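Long-range contacts in hydrogenase maturation factor (Thermoanaerobacter tengcongensis, PDB 3VTI), which probably accepts a carbamoyl group from HypF and, with ATP, dehydrates it to the nitrile used in building the metal centre of [NiFe]-hydrogenases: residues R18-A23 against I212-G217; T31-S36 against C55-D60; V136-A141 against V196-T201; G144-I149 against I281-D286; E192-L197 against V255-D260. All coordinates share one frame; numbering follows the deposited sequence.

Interaction 1: R18-A23 against I212-G217. With MG (magnesium ion), chain K.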
# COMPACT_ATOMS: atom_id res chain seq x y z
N ARG C 18 -17.76 -8.29 16.34
CA ARG C 18 -19.22 -8.17 16.20
C ARG C 18 -19.75 -6.79 16.59
O ARG C 18 -20.75 -6.32 16.03
CB ARG C 18 -19.95 -9.23 17.04
CG ARG C 18 -20.03 -10.60 16.41
CD ARG C 18 -20.84 -11.55 17.27
NE ARG C 18 -20.85 -12.88 16.68
CZ ARG C 18 -21.64 -13.88 17.07
NH1 ARG C 18 -22.51 -13.71 18.06
NH2 ARG C 18 -21.57 -15.05 16.45
N ALA C 19 -19.09 -6.17 17.57
CA ALA C 19 -19.48 -4.87 18.10
C ALA C 19 -19.34 -3.77 17.05
O ALA C 19 -20.17 -2.86 17.01
CB ALA C 19 -18.68 -4.54 19.35
N MET C 20 -18.31 -3.86 16.21
CA MET C 20 -18.05 -2.88 15.14
C MET C 20 -17.79 -1.47 15.69
O MET C 20 -18.34 -0.48 15.19
CB MET C 20 -19.19 -2.87 14.12
CG MET C 20 -19.15 -3.99 13.11
SD MET C 20 -20.63 -3.98 12.08
CE MET C 20 -21.67 -5.12 12.97
N GLU C 21 -16.95 -1.41 16.72
CA GLU C 21 -16.55 -0.16 17.37
C GLU C 21 -15.39 0.51 16.64
O GLU C 21 -14.70 -0.13 15.86
CB GLU C 21 -16.15 -0.42 18.82
CG GLU C 21 -17.19 -1.13 19.70
CD GLU C 21 -18.31 -0.23 20.18
OE1 GLU C 21 -18.31 0.97 19.83
OE2 GLU C 21 -19.20 -0.72 20.90
N ASP C 22 -15.20 1.81 16.90
CA ASP C 22 -14.04 2.56 16.44
C ASP C 22 -12.76 2.02 17.06
O ASP C 22 -11.68 2.18 16.50
CB ASP C 22 -14.17 4.04 16.84
CG ASP C 22 -15.14 4.81 15.96
OD1 ASP C 22 -14.72 5.27 14.87
OD2 ASP C 22 -16.32 4.95 16.37
N ALA C 23 -12.88 1.41 18.23
CA ALA C 23 -11.74 0.82 18.91
C ALA C 23 -12.20 -0.32 19.81
O ALA C 23 -13.31 -0.28 20.35
CB ALA C 23 -11.01 1.88 19.72
N ILE C 212 -24.96 3.89 13.73
CA ILE C 212 -25.59 4.11 15.02
C ILE C 212 -26.95 3.43 15.05
O ILE C 212 -27.28 2.75 16.02
CB ILE C 212 -25.75 5.62 15.36
CG1 ILE C 212 -24.39 6.31 15.49
CG2 ILE C 212 -26.55 5.79 16.64
CD1 ILE C 212 -24.46 7.84 15.42
N SER C 213 -27.73 3.61 13.98
CA SER C 213 -29.04 2.97 13.84
C SER C 213 -29.00 1.45 13.92
O SER C 213 -29.76 0.84 14.67
CB SER C 213 -29.70 3.37 12.52
OG SER C 213 -30.46 4.55 12.69
N LYS C 214 -28.11 0.85 13.14
CA LYS C 214 -27.96 -0.60 13.11
C LYS C 214 -27.62 -1.13 14.51
O LYS C 214 -28.34 -1.99 15.04
CB LYS C 214 -26.88 -1.00 12.10
CG LYS C 214 -26.73 -2.49 11.87
CD LYS C 214 -25.56 -2.80 10.93
CE LYS C 214 -25.28 -4.31 10.90
NZ LYS C 214 -24.20 -4.68 9.93
N MET C 215 -26.57 -0.59 15.11
CA MET C 215 -26.01 -1.14 16.34
C MET C 215 -26.81 -0.80 17.60
O MET C 215 -26.92 -1.63 18.50
CB MET C 215 -24.55 -0.74 16.50
CG MET C 215 -23.63 -1.30 15.40
SD MET C 215 -23.27 -3.07 15.55
CE MET C 215 -24.61 -3.80 14.63
N SER C 216 -27.35 0.41 17.65
CA SER C 216 -28.20 0.81 18.77
C SER C 216 -29.62 0.30 18.61
O SER C 216 -30.38 0.25 19.57
CB SER C 216 -28.20 2.33 18.95
OG SER C 216 -27.01 2.79 19.59
N GLY C 217 -29.98 -0.08 17.39
CA GLY C 217 -31.34 -0.53 17.09
C GLY C 217 -32.34 0.61 17.24
O GLY C 217 -33.40 0.45 17.85
MG MG K . -13.48 5.96 13.17
O HOH W 1 -13.71 3.59 12.89

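Interaction 2: T31-S36 against C55-D60. With MG (magnesium ion), chain K.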
# COMPACT_ATOMS: atom_id res chain seq x y z
N THR C 31 -7.91 1.04 25.28
CA THR C 31 -8.52 0.97 24.00
C THR C 31 -7.45 0.70 22.91
O THR C 31 -6.28 1.05 23.09
CB THR C 31 -9.31 2.26 23.76
OG1 THR C 31 -10.29 2.02 22.75
CG2 THR C 31 -8.41 3.43 23.36
N LEU C 32 -7.86 0.06 21.82
CA LEU C 32 -6.94 -0.32 20.72
C LEU C 32 -7.58 -0.22 19.34
O LEU C 32 -8.63 -0.82 19.09
CB LEU C 32 -6.38 -1.73 20.93
CG LEU C 32 -5.48 -2.34 19.86
CD1 LEU C 32 -4.13 -1.60 19.75
CD2 LEU C 32 -5.27 -3.82 20.15
N THR C 33 -6.92 0.52 18.45
CA THR C 33 -7.42 0.74 17.10
C THR C 33 -6.31 0.57 16.07
O THR C 33 -5.12 0.59 16.42
CB THR C 33 -8.04 2.15 16.96
OG1 THR C 33 -8.57 2.33 15.64
CG2 THR C 33 -7.00 3.23 17.26
N THR C 34 -6.70 0.37 14.81
CA THR C 34 -5.74 0.40 13.72
C THR C 34 -6.39 0.95 12.46
O THR C 34 -7.57 0.74 12.24
CB THR C 34 -5.10 -0.98 13.44
OG1 THR C 34 -4.05 -0.83 12.48
CG2 THR C 34 -6.14 -1.98 12.92
N ASP C 35 -5.62 1.67 11.66
CA ASP C 35 -6.09 2.15 10.36
C ASP C 35 -4.95 2.29 9.36
O ASP C 35 -3.84 2.68 9.71
CB ASP C 35 -6.82 3.48 10.51
CG ASP C 35 -7.86 3.69 9.42
OD1 ASP C 35 -8.08 2.76 8.63
OD2 ASP C 35 -8.47 4.78 9.37
N SER C 36 -5.23 1.95 8.11
CA SER C 36 -4.31 2.18 7.00
C SER C 36 -4.71 3.45 6.27
O SER C 36 -5.87 3.86 6.32
CB SER C 36 -4.29 1.00 6.03
OG SER C 36 -3.69 -0.14 6.62
N CYS C 55 -3.66 11.73 13.11
CA CYS C 55 -4.94 12.25 13.55
C CYS C 55 -6.05 11.21 13.54
O CYS C 55 -6.80 11.08 14.52
CB CYS C 55 -5.32 13.47 12.71
SG CYS C 55 -4.26 14.90 13.10
N GLY C 56 -6.14 10.47 12.44
CA GLY C 56 -7.18 9.46 12.29
C GLY C 56 -7.17 8.42 13.39
O GLY C 56 -8.22 8.02 13.89
N THR C 57 -5.98 7.97 13.75
CA THR C 57 -5.83 6.98 14.80
C THR C 57 -5.93 7.58 16.19
O THR C 57 -6.43 6.92 17.12
CB THR C 57 -4.52 6.22 14.62
OG1 THR C 57 -4.63 5.40 13.45
CG2 THR C 57 -4.22 5.36 15.83
N VAL C 58 -5.48 8.82 16.35
CA VAL C 58 -5.67 9.53 17.60
C VAL C 58 -7.18 9.67 17.84
O VAL C 58 -7.68 9.42 18.93
CB VAL C 58 -4.96 10.92 17.57
CG1 VAL C 58 -5.51 11.86 18.68
CG2 VAL C 58 -3.44 10.76 17.68
N ASN C 59 -7.90 10.03 16.78
CA ASN C 59 -9.34 10.18 16.84
C ASN C 59 -10.04 8.87 17.18
O ASN C 59 -10.83 8.82 18.15
CB ASN C 59 -9.87 10.82 15.56
CG ASN C 59 -9.35 12.25 15.37
OD1 ASN C 59 -8.91 12.90 16.33
ND2 ASN C 59 -9.41 12.75 14.13
N ASP C 60 -9.73 7.83 16.42
CA ASP C 60 -10.33 6.51 16.61
C ASP C 60 -10.08 6.01 18.04
O ASP C 60 -10.95 5.39 18.64
CB ASP C 60 -9.79 5.50 15.59
CG ASP C 60 -10.46 5.61 14.22
OD1 ASP C 60 -11.71 5.63 14.13
OD2 ASP C 60 -9.73 5.62 13.20
MG MG K . -13.48 5.96 13.17
O HOH W 2 -6.93 3.95 13.82
O HOH W 1 -13.71 3.59 12.89

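Interaction 3: V136-A141 against V196-T201. With MG (magnesium ion), chain K.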
# COMPACT_ATOMS: atom_id res chain seq x y z
N VAL C 136 -18.83 4.94 26.08
CA VAL C 136 -19.16 5.38 24.74
C VAL C 136 -19.05 4.19 23.80
O VAL C 136 -18.03 3.50 23.78
CB VAL C 136 -18.21 6.51 24.28
CG1 VAL C 136 -18.76 7.17 23.05
CG2 VAL C 136 -18.04 7.55 25.39
N SER C 137 -20.11 3.95 23.03
CA SER C 137 -20.23 2.79 22.15
C SER C 137 -21.31 3.08 21.11
O SER C 137 -22.30 3.73 21.45
CB SER C 137 -20.59 1.55 22.98
OG SER C 137 -21.38 0.62 22.26
N ILE C 138 -21.14 2.58 19.88
CA ILE C 138 -22.19 2.73 18.83
C ILE C 138 -23.50 2.05 19.19
O ILE C 138 -24.48 2.21 18.47
CB ILE C 138 -21.80 2.17 17.41
CG1 ILE C 138 -20.66 1.16 17.49
CG2 ILE C 138 -21.54 3.29 16.40
CD1 ILE C 138 -21.10 -0.17 18.02
N LYS C 139 -23.50 1.26 20.27
CA LYS C 139 -24.71 0.58 20.75
C LYS C 139 -25.53 1.38 21.77
O LYS C 139 -26.59 0.92 22.20
CB LYS C 139 -24.33 -0.78 21.36
CG LYS C 139 -24.20 -1.89 20.33
CD LYS C 139 -23.37 -3.06 20.85
CE LYS C 139 -21.87 -2.76 20.75
NZ LYS C 139 -21.06 -3.73 21.54
N ASN C 140 -25.04 2.56 22.15
CA ASN C 140 -25.55 3.28 23.32
C ASN C 140 -26.65 4.32 23.07
O ASN C 140 -27.13 4.93 24.01
CB ASN C 140 -24.40 3.94 24.10
CG ASN C 140 -23.62 2.95 24.97
OD1 ASN C 140 -23.95 1.76 25.03
ND2 ASN C 140 -22.59 3.44 25.65
N ALA C 141 -27.04 4.52 21.82
CA ALA C 141 -28.09 5.48 21.52
C ALA C 141 -29.49 4.94 21.91
O ALA C 141 -29.86 3.82 21.55
CB ALA C 141 -28.04 5.89 20.06
N VAL C 196 -22.55 8.17 22.36
CA VAL C 196 -21.86 7.72 21.14
C VAL C 196 -20.90 8.79 20.62
O VAL C 196 -21.21 9.98 20.65
CB VAL C 196 -22.84 7.36 20.01
CG1 VAL C 196 -22.08 6.97 18.72
CG2 VAL C 196 -23.78 6.25 20.45
N LEU C 197 -19.74 8.35 20.16
CA LEU C 197 -18.77 9.21 19.52
C LEU C 197 -18.23 8.49 18.30
O LEU C 197 -17.75 7.37 18.41
CB LEU C 197 -17.62 9.55 20.48
CG LEU C 197 -17.88 10.50 21.66
CD1 LEU C 197 -16.65 10.57 22.55
CD2 LEU C 197 -18.26 11.89 21.19
N ARG C 198 -18.32 9.13 17.14
CA ARG C 198 -17.71 8.59 15.92
C ARG C 198 -17.35 9.68 14.93
O ARG C 198 -18.13 10.61 14.69
CB ARG C 198 -18.61 7.54 15.26
CG ARG C 198 -18.00 6.91 14.02
CD ARG C 198 -18.66 5.58 13.68
NE ARG C 198 -18.27 4.53 14.61
CZ ARG C 198 -18.67 3.26 14.54
NH1 ARG C 198 -19.50 2.85 13.58
NH2 ARG C 198 -18.25 2.39 15.45
N ASP C 199 -16.16 9.57 14.35
CA ASP C 199 -15.74 10.46 13.29
C ASP C 199 -16.26 10.00 11.92
O ASP C 199 -16.07 8.84 11.54
CB ASP C 199 -14.21 10.62 13.29
CG ASP C 199 -13.47 9.29 13.21
OD1 ASP C 199 -14.02 8.24 13.61
OD2 ASP C 199 -12.29 9.33 12.76
N PRO C 200 -16.94 10.90 11.17
CA PRO C 200 -17.56 10.52 9.92
C PRO C 200 -16.51 10.55 8.82
O PRO C 200 -16.34 11.56 8.14
CB PRO C 200 -18.64 11.59 9.70
CG PRO C 200 -18.32 12.72 10.67
CD PRO C 200 -17.08 12.35 11.43
N THR C 201 -15.79 9.44 8.69
CA THR C 201 -14.74 9.33 7.70
C THR C 201 -15.34 8.63 6.45
O THR C 201 -16.37 9.09 5.93
CB THR C 201 -13.51 8.58 8.26
OG1 THR C 201 -13.94 7.38 8.90
CG2 THR C 201 -12.77 9.43 9.31
MG MG K . -13.48 5.96 13.17
O HOH W 1 -13.71 3.59 12.89

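Interaction 4: G144-I149 against I281-D286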
# COMPACT_ATOMS: atom_id res chain seq x y z
N GLY C 144 -34.77 9.68 22.10
CA GLY C 144 -34.78 10.86 22.95
C GLY C 144 -33.43 11.55 23.03
O GLY C 144 -33.35 12.72 23.43
N ASP C 145 -32.38 10.84 22.65
CA ASP C 145 -31.02 11.39 22.62
C ASP C 145 -30.90 12.41 21.51
O ASP C 145 -31.64 12.36 20.53
CB ASP C 145 -29.99 10.28 22.36
CG ASP C 145 -29.77 9.38 23.56
OD1 ASP C 145 -30.00 9.81 24.71
OD2 ASP C 145 -29.34 8.22 23.34
N ILE C 146 -29.95 13.33 21.67
CA ILE C 146 -29.69 14.39 20.70
C ILE C 146 -28.40 14.10 19.94
O ILE C 146 -27.43 13.59 20.50
CB ILE C 146 -29.61 15.78 21.39
CG1 ILE C 146 -30.91 16.09 22.16
CG2 ILE C 146 -29.24 16.88 20.40
CD1 ILE C 146 -32.17 16.25 21.30
N VAL C 147 -28.41 14.41 18.64
CA VAL C 147 -27.26 14.20 17.79
C VAL C 147 -26.63 15.55 17.48
O VAL C 147 -27.31 16.47 17.04
CB VAL C 147 -27.66 13.53 16.47
CG1 VAL C 147 -26.43 13.06 15.71
CG2 VAL C 147 -28.57 12.35 16.75
N LEU C 148 -25.32 15.64 17.71
CA LEU C 148 -24.55 16.82 17.37
C LEU C 148 -23.40 16.48 16.42
O LEU C 148 -22.93 15.33 16.38
CB LEU C 148 -24.00 17.48 18.64
CG LEU C 148 -24.99 18.03 19.65
CD1 LEU C 148 -25.39 16.98 20.67
CD2 LEU C 148 -24.40 19.23 20.35
N ILE C 149 -22.97 17.48 15.65
CA ILE C 149 -21.74 17.39 14.86
C ILE C 149 -20.81 18.51 15.32
O ILE C 149 -21.26 19.64 15.52
CB ILE C 149 -22.02 17.51 13.34
CG1 ILE C 149 -20.73 17.30 12.53
CG2 ILE C 149 -22.59 18.87 12.98
CD1 ILE C 149 -20.50 15.89 12.13
N ILE C 281 -27.89 18.74 15.38
CA ILE C 281 -28.37 18.44 14.02
C ILE C 281 -29.59 17.51 13.94
O ILE C 281 -30.25 17.45 12.91
CB ILE C 281 -27.24 17.90 13.10
CG1 ILE C 281 -26.64 16.61 13.67
CG2 ILE C 281 -26.17 18.98 12.86
CD1 ILE C 281 -25.87 15.78 12.67
N GLY C 282 -29.89 16.79 15.02
CA GLY C 282 -30.98 15.84 15.00
C GLY C 282 -31.33 15.18 16.31
O GLY C 282 -30.91 15.63 17.38
N GLU C 283 -32.11 14.10 16.21
CA GLU C 283 -32.67 13.39 17.35
C GLU C 283 -32.76 11.90 17.03
O GLU C 283 -33.07 11.52 15.90
CB GLU C 283 -34.07 13.94 17.71
CG GLU C 283 -34.57 13.53 19.09
CD GLU C 283 -35.99 14.02 19.42
OE1 GLU C 283 -36.95 13.63 18.73
OE2 GLU C 283 -36.14 14.78 20.41
N VAL C 284 -32.50 11.06 18.03
CA VAL C 284 -32.62 9.62 17.92
C VAL C 284 -34.09 9.17 18.02
O VAL C 284 -34.77 9.44 19.02
CB VAL C 284 -31.76 8.92 19.00
CG1 VAL C 284 -31.97 7.42 18.98
CG2 VAL C 284 -30.29 9.26 18.82
N ASN C 285 -34.55 8.50 16.97
CA ASN C 285 -35.94 8.08 16.81
C ASN C 285 -36.26 6.74 17.41
O ASN C 285 -35.37 6.00 17.85
CB ASN C 285 -36.29 7.99 15.31
CG ASN C 285 -36.60 9.34 14.69
OD1 ASN C 285 -36.68 10.37 15.38
ND2 ASN C 285 -36.81 9.33 13.38
N ASP C 286 -37.55 6.43 17.41
CA ASP C 286 -38.10 5.13 17.76
C ASP C 286 -38.04 4.27 16.50
O ASP C 286 -37.89 3.04 16.58
CB ASP C 286 -39.57 5.31 18.21
CG ASP C 286 -40.04 4.24 19.18
OD1 ASP C 286 -39.20 3.64 19.90
OD2 ASP C 286 -41.26 3.99 19.25

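Interaction 5: E192-L197 against V255-D260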
# COMPACT_ATOMS: atom_id res chain seq x y z
N GLU C 192 -21.26 9.76 31.51
CA GLU C 192 -22.17 8.77 30.93
C GLU C 192 -23.24 9.39 30.01
O GLU C 192 -23.85 8.69 29.21
CB GLU C 192 -22.82 7.93 32.03
CG GLU C 192 -23.70 6.78 31.54
CD GLU C 192 -23.84 5.67 32.57
OE1 GLU C 192 -24.94 5.52 33.15
OE2 GLU C 192 -22.82 4.97 32.79
N ALA C 193 -23.44 10.70 30.13
CA ALA C 193 -24.38 11.41 29.27
C ALA C 193 -23.92 11.42 27.81
O ALA C 193 -24.74 11.54 26.89
CB ALA C 193 -24.60 12.84 29.78
N ILE C 194 -22.61 11.30 27.60
CA ILE C 194 -22.05 11.08 26.28
C ILE C 194 -22.25 9.60 25.96
O ILE C 194 -21.69 8.72 26.63
CB ILE C 194 -20.54 11.44 26.22
CG1 ILE C 194 -20.30 12.90 26.63
CG2 ILE C 194 -19.93 11.07 24.85
CD1 ILE C 194 -20.82 13.96 25.67
N LYS C 195 -23.05 9.33 24.94
CA LYS C 195 -23.44 7.97 24.62
C LYS C 195 -22.69 7.38 23.43
O LYS C 195 -22.23 6.25 23.49
CB LYS C 195 -24.95 7.89 24.44
CG LYS C 195 -25.69 7.92 25.77
CD LYS C 195 -27.13 8.25 25.54
CE LYS C 195 -28.05 7.53 26.52
NZ LYS C 195 -28.15 6.08 26.22
N VAL C 196 -22.55 8.17 22.36
CA VAL C 196 -21.86 7.72 21.14
C VAL C 196 -20.90 8.79 20.62
O VAL C 196 -21.21 9.98 20.65
CB VAL C 196 -22.84 7.36 20.01
CG1 VAL C 196 -22.08 6.97 18.72
CG2 VAL C 196 -23.78 6.25 20.45
N LEU C 197 -19.74 8.35 20.16
CA LEU C 197 -18.77 9.21 19.52
C LEU C 197 -18.23 8.49 18.30
O LEU C 197 -17.75 7.37 18.41
CB LEU C 197 -17.62 9.55 20.48
CG LEU C 197 -17.88 10.50 21.66
CD1 LEU C 197 -16.65 10.57 22.55
CD2 LEU C 197 -18.26 11.89 21.19
N VAL C 255 -21.67 13.28 17.71
CA VAL C 255 -21.90 13.02 19.12
C VAL C 255 -23.36 12.76 19.42
O VAL C 255 -24.22 13.52 19.03
CB VAL C 255 -21.50 14.22 19.99
CG1 VAL C 255 -21.37 13.82 21.44
CG2 VAL C 255 -20.22 14.86 19.48
N VAL C 256 -23.62 11.69 20.15
CA VAL C 256 -24.95 11.44 20.69
C VAL C 256 -24.91 11.64 22.21
O VAL C 256 -24.01 11.14 22.87
CB VAL C 256 -25.46 10.02 20.31
CG1 VAL C 256 -26.89 9.84 20.70
CG2 VAL C 256 -25.31 9.79 18.82
N VAL C 257 -25.88 12.38 22.75
CA VAL C 257 -25.93 12.71 24.19
C VAL C 257 -27.32 12.57 24.79
O VAL C 257 -28.32 12.53 24.07
CB VAL C 257 -25.46 14.18 24.48
CG1 VAL C 257 -24.04 14.39 24.07
CG2 VAL C 257 -26.36 15.19 23.78
N GLU C 258 -27.38 12.51 26.12
CA GLU C 258 -28.65 12.62 26.82
C GLU C 258 -29.30 13.97 26.56
O GLU C 258 -28.62 15.01 26.49
CB GLU C 258 -28.48 12.41 28.33
CG GLU C 258 -28.34 10.95 28.73
CD GLU C 258 -29.02 10.64 30.05
OE1 GLU C 258 -30.24 10.89 30.16
OE2 GLU C 258 -28.34 10.13 30.98
N ARG C 259 -30.62 13.95 26.43
CA ARG C 259 -31.41 15.11 26.08
C ARG C 259 -31.06 16.36 26.91
O ARG C 259 -30.89 17.45 26.34
CB ARG C 259 -32.90 14.77 26.24
CG ARG C 259 -33.81 15.56 25.33
CD ARG C 259 -35.20 14.94 25.25
NE ARG C 259 -35.80 15.16 23.93
CZ ARG C 259 -36.52 16.23 23.60
NH1 ARG C 259 -36.72 17.20 24.48
NH2 ARG C 259 -37.04 16.33 22.38
N ASP C 260 -30.96 16.21 28.23
CA ASP C 260 -30.72 17.33 29.14
C ASP C 260 -29.30 17.91 29.04
O ASP C 260 -29.05 19.02 29.50
CB ASP C 260 -31.04 16.94 30.60
CG ASP C 260 -32.48 17.26 31.00
OD1 ASP C 260 -33.29 17.67 30.13
OD2 ASP C 260 -32.81 17.11 32.20

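Interaction 1: R18-A23 against I212-G217
The thioether end of Met20 overlaps that of Met215, with CE of Met20 at 3.6 Å from CE of Met215 and the two side chains crossing at about a right angle. Met215 folds back on itself, its chi2 of -74° turning SD out of an extended path, and a second bend at chi3 (89°) sets its methyl against that of Met20. SD of Met215 also lies 3.4 Å from the carbonyl O of Ala19. One residue earlier, Lys214 runs extended beyond CG, and its NZ comes to 4.0 Å from CE of Met20, a methyl group that offers the ammonium only van der Waals contact. The arrangement joins the C-terminal ends of two helices, 15-19 and 204-216, and with them the N-terminal and C-terminal halves of an AIR synthase-related fold. Each helix is left through a residue of positive phi, Met20 in one case and Gly217 in the other. Beyond Met20 the chain leads directly to the metal site: Asp22 OD1 binds magnesium at 2.2 Å, and Asp60 and Asp199 supply the other carboxylates. Asp22 and the carbonyl of Met20 are both held by Arg198. On helix 204-216, Ser216 OG is hydrogen-bonded to Ile138 O and Ala141 N.

Interaction 2: T31-S36 against C55-D60
Asp60, on the last turn of helix 49-60, carries this contact with strand 30-37, a helix-on-sheet packing in the N-terminal domain of the AIR synthase-related fold; the short axes run nearly antiparallel, at 151° and 8.1 Å. CB of Asp60 lies 3.4 Å from OG1 of Thr33, and the two side chains cross at about a right angle. CG, anti to the carbonyl carbon (chi1 -80°), lies 4.0 Å from Thr33 OG1. OD1 binds the magnesium ion at 2.0 Å, alongside Asp22 and Asp199, while OD2 turns back toward the strand, 4.1 Å from OD2 of Asp35. The planes of those two carboxylates stand 70° apart. The like charges are probably eased by the magnesium ion on Asp60 and by Lys110 of the second subunit, which forms a salt bridge with Asp35 OD1. CG2 of Thr33 meets CG2 of Thr57 at 3.8 Å, methyl against methyl, and leaves both hydroxyls for polar work: Thr57 OG1 bonds to Thr124 and Thr33 OG1 to the carbonyl O of Asp22. A single water joins the two elements, 2.9 Å from Thr33 OG1, 2.7 Å from Thr57 OG1, and donating a weak bond to Asp60 OD2.

Interaction 3: V136-A141 against V196-T201
Val136 runs beside strand 194-198, its CA 5.1 Å from that of Val196, before the chain swings through a type I turn from Ser137 to Asn140. An ST turn reinforces that bend, Ser137 OG accepting from Lys139 N at 3.0 Å while also bonding Glu21 OE2. A chi1 of -166° carries CG1 of Val136 against the Val196-Leu197 peptide, 3.7 Å from CB of Leu197. CG2 of Val196 lies against the turn, nearest to Ser137 O, and 4.3 Å from CB of Ala141. The distinctive pairing is Ile138 with Arg198: CG2 of the isoleucine sits over the centre of the guanidinium, 3.3 Å above its plane, and CG1 lies 3.4 Å from NH2. A bend at chi3 (-73°) directs NE toward Asp22 OD2 for a salt bridge, while NH1 pairs with Glu211 and NH2 donates to Met20 O. A methionine in place of Arg198 would probably leave Asp22 OD2 and Glu211 without their cationic mate, and the magnesium-binding carboxylate freer to turn. Next, Asp199 OD1 binds the metal at 2.4 Å. An apolar branch thus covers one face of a cation whose N-H groups serve other partners, consistent with a second-shell arginine positioning a first-shell aspartate.

Interaction 4: G144-I149 against I281-D286
Val147 and the pair Ile281-Gly282 form the tight, buried part of this antiparallel strand contact, a classic beta bulge in which two residues face one. Val147 O accepts from both, from Ile281 N at 2.9 Å and Gly282 N at 3.3 Å. In return Val147 N donates almost straight (178°) to Gly282 O, approaching from above the carbonyl plane. The valine branches divide between neighbours: CG1 packs on CG1 of Ile281 and CG2 on CG2 of Val284, each at 4.1 Å. An alanine at Val147 would probably open a gap beside Ile281 and Val284, since both methyls would be gone. Further along, Ile149 CG2 meets Ile281 CG2 at 3.6 Å. On the partly exposed face of Ile146 and Glu283 the side chains meet mainly backbone carbonyls: CG of Glu283 lies 3.5 Å from Asp145 O, while CD1 of Ile146 approaches that CG only to 4.2 Å. Glu283 extends OE2 to a salt bridge with Arg259. Beyond the bulge, Val284 N bonds Asp145 O, and Gly144 N bonds Val284 O. In the seven-stranded sheet of the C-terminal domain, strand 254-257 flanks 146-149 and strand 219-223 flanks 279-285, while helix 262-270 covers Ile146 and Leu148.

Interaction 5: E192-L197 against V255-D260
Strands 194-197 and 255-257 run antiparallel, at 162°, with a shift of register where Lys195 and Val196 both face Val256. Val256 O accepts from Lys195 N at 2.9 Å and, weakly, from Val196 N, while Val256 N donates to Val196 O at 3.0 Å. At the start of the pairing, Glu258 N donates to Ala193 O at 2.9 Å. The irregularity is a classic beta bulge, on the edge strand of this chain's large C-terminal sheet, where Ser137 bonds Lys195. One face of the pair is wholly aliphatic. Ile194 and Val257 lie side by side, pointing the same way, and the isoleucine's chi2 of -68° brings CD1 to 3.6 Å from CG1 of Val257. Leu197 aligns similarly with Val255, its CD2 3.7 Å from CG1 of the valine; helices 181-187 and 262-270 pack against this layer. On the reverse face, CB of Val196 meets CG2 of Val256 at 3.7 Å, and Ile212 touches both valines. Toward the exposed end the chemistry turns mixed: the side chains of Lys195 and Glu258 cross obliquely, CE of the lysine 4.1 Å from CG of the glutamate, but NZ leads away to hydrogen-bond with Asn140 O.

Overall arrangement
Only interaction 1 lies at the surface; the other four are buried. Interactions 1, 2 and 3 each bring one aspartate to the same magnesium ion, and there the packing between segments relies on methyls, a water and an arginine face rather than on direct hydrogen bonds. Interactions 4 and 5, within the C-terminal sheet, instead depend on backbone bonding, and each carries a classic bulge. They meet where Leu148 N bonds Val255 O. Strand 194-198 serves interactions 3 and 5, so the sheet edge leads directly to the metal. Interaction 2 lies wholly in the N-terminal domain and meets interactions 1 and 3 at the metal, about 25 Å between centres from interaction 4.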